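Local coordinates for AlgX/AlgJ SGNH hydrolase-like domain-containing protein (Eubacterium siraeum, PDB 4NZK) that is of unknown function but belongs to the DHHW family and probably adopts an SGNH hydrolase-like fold, as in AlgX and AlgJ, at residues 224-229 with 298-303. Residues are numbered along the deposited sequence; the frame is centred on the assembly and turned at random. Where two conformers were deposited one is given.
Sequences IPSTDY and FIDSFE
Thr227 and Asp300 bring the two backbones closest, their CA atoms 5.4 Å apart, where the irregular connection 224-229, which kinks at Ser226, passes a type I beta turn in 298-303. That turn is closed by a hydrogen bond from Ser301 N to Phe298 O, and it presents its two corner residues, Ile299 and Asp300, to the other loop. Asp300 OD1 takes two hydrogen bonds from one residue: Thr227 N approaches Asp300 OD1 roughly in line with its C-O bond at 3.2 Å, by a bent bond, while Thr227 OG1, only 2.6 Å from Asp300 OD1, comes in on the anti side, 30° out of the carboxylate plane. Thr227 OG1 stands beside its own backbone N (chi1 -59°), which lets hydroxyl and amide grip one oxygen. One water joins Ser226 N to Asp300 OD2, and a second donates to both Thr227 OG1 and Asp300 O. An alanine in place of Asp300 would probably leave Thr227 N and OG1 without their shared acceptor and break the water bridge to Ser226. In this SGNH hydrolase-like fold, 224-229 leads into edge strand 229-234 of the mixed sheet, and 298-303 precedes strand 304-309 of that sheet. The apolar half centres on Ile299. Its CD1 sits over one face of the Tyr229 ring, 4.0 Å from the centroid and 15° off the normal, a CH-pi contact displaced toward the rim. Pro225 CG packs 3.9 Å from Ile299 CB, and Ile299 CG2 lies 3.7 Å from Thr227 O, which meets the Tyr229 ring at its edge. Beyond the loops, Tyr229 OH is hydrogen-bonded to Ile250 N and Ser249 OG, and Tyr191 touches both Pro225 and Asp300.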
# COMPACT_ATOMS: atom_id res chain seq x y z
N ILE A 224 9.71 -13.30 -1.90
CA ILE A 224 9.90 -13.24 -3.34
C ILE A 224 9.05 -14.34 -3.98
O ILE A 224 9.17 -15.52 -3.63
CB ILE A 224 11.41 -13.45 -3.66
CG1 ILE A 224 12.27 -12.38 -2.97
CG2 ILE A 224 11.64 -13.45 -5.17
CD1 ILE A 224 13.74 -12.64 -3.09
N PRO A 225 8.21 -13.97 -4.95
CA PRO A 225 7.30 -14.96 -5.49
C PRO A 225 7.99 -15.97 -6.39
O PRO A 225 9.08 -15.72 -6.90
CB PRO A 225 6.31 -14.11 -6.31
CG PRO A 225 7.10 -12.88 -6.72
CD PRO A 225 8.03 -12.63 -5.53
N SER A 226 7.29 -17.07 -6.63
CA SER A 226 7.82 -18.19 -7.41
C SER A 226 7.68 -18.01 -8.93
O SER A 226 8.43 -18.61 -9.67
CB SER A 226 7.14 -19.50 -6.95
OG SER A 226 5.75 -19.51 -7.29
N THR A 227 6.74 -17.19 -9.37
CA THR A 227 6.52 -16.97 -10.79
C THR A 227 7.58 -16.08 -11.39
O THR A 227 7.94 -15.04 -10.82
CB THR A 227 5.09 -16.40 -11.02
OG1 THR A 227 4.12 -17.32 -10.50
CG2 THR A 227 4.79 -16.16 -12.53
N ASP A 228 8.10 -16.48 -12.56
CA ASP A 228 9.11 -15.67 -13.23
C ASP A 228 8.48 -14.38 -13.75
O ASP A 228 7.31 -14.34 -14.11
CB ASP A 228 9.79 -16.47 -14.36
CG ASP A 228 11.02 -15.76 -14.92
OD1 ASP A 228 11.74 -15.12 -14.13
OD2 ASP A 228 11.27 -15.87 -16.13
N TYR A 229 9.28 -13.32 -13.75
CA TYR A 229 8.81 -12.01 -14.25
C TYR A 229 10.03 -11.16 -14.66
O TYR A 229 11.19 -11.47 -14.35
CB TYR A 229 8.00 -11.25 -13.14
CG TYR A 229 8.92 -10.69 -12.06
CD1 TYR A 229 9.31 -11.46 -10.98
CD2 TYR A 229 9.46 -9.43 -12.19
CE1 TYR A 229 10.18 -10.96 -10.01
CE2 TYR A 229 10.35 -8.92 -11.24
CZ TYR A 229 10.71 -9.68 -10.15
OH TYR A 229 11.63 -9.18 -9.24
N PHE A 298 1.18 -9.87 -6.36
CA PHE A 298 0.36 -9.91 -7.58
C PHE A 298 1.02 -10.62 -8.75
O PHE A 298 0.34 -10.98 -9.73
CB PHE A 298 -0.01 -8.49 -8.03
CG PHE A 298 -0.79 -7.71 -7.03
CD1 PHE A 298 -1.73 -8.31 -6.22
CD2 PHE A 298 -0.60 -6.34 -6.91
CE1 PHE A 298 -2.48 -7.56 -5.33
CE2 PHE A 298 -1.33 -5.60 -6.01
CZ PHE A 298 -2.26 -6.20 -5.23
N ILE A 299 2.32 -10.87 -8.63
CA ILE A 299 3.11 -11.42 -9.73
C ILE A 299 2.62 -12.79 -10.18
O ILE A 299 2.57 -13.09 -11.37
CB ILE A 299 4.61 -11.42 -9.36
CG1 ILE A 299 5.12 -9.96 -9.45
CG2 ILE A 299 5.40 -12.35 -10.27
CD1 ILE A 299 6.49 -9.69 -8.92
N ASP A 300 2.19 -13.61 -9.23
CA ASP A 300 1.72 -14.94 -9.55
C ASP A 300 0.35 -14.89 -10.26
O ASP A 300 -0.06 -15.89 -10.84
CB ASP A 300 1.56 -15.82 -8.29
CG ASP A 300 2.89 -16.14 -7.54
OD1 ASP A 300 3.98 -16.27 -8.16
OD2 ASP A 300 2.81 -16.28 -6.28
N SER A 301 -0.40 -13.79 -10.13
CA SER A 301 -1.82 -13.74 -10.50
C SER A 301 -2.19 -12.98 -11.78
O SER A 301 -3.32 -13.11 -12.25
CB SER A 301 -2.63 -13.16 -9.35
OG SER A 301 -2.68 -14.04 -8.22
N PHE A 302 -1.26 -12.17 -12.29
CA PHE A 302 -1.50 -11.30 -13.43
C PHE A 302 -0.41 -11.46 -14.46
O PHE A 302 0.75 -11.66 -14.12
CB PHE A 302 -1.57 -9.83 -12.95
CG PHE A 302 -2.79 -9.54 -12.12
CD1 PHE A 302 -3.96 -9.16 -12.73
CD2 PHE A 302 -2.79 -9.70 -10.75
CE1 PHE A 302 -5.13 -8.94 -12.01
CE2 PHE A 302 -3.94 -9.48 -10.00
CZ PHE A 302 -5.12 -9.09 -10.63
N GLU A 303 -0.78 -11.28 -15.73
CA GLU A 303 0.15 -11.32 -16.85
C GLU A 303 1.01 -10.06 -16.91
O GLU A 303 2.21 -10.12 -17.20
CB GLU A 303 -0.63 -11.50 -18.17
CG GLU A 303 0.29 -11.61 -19.38
CD GLU A 303 -0.38 -11.96 -20.70
OE1 GLU A 303 -1.43 -12.66 -20.73
OE2 GLU A 303 0.19 -11.56 -21.76
O HOH W 1 4.80 -17.83 -5.35
O HOH W 2 1.58 -18.04 -11.54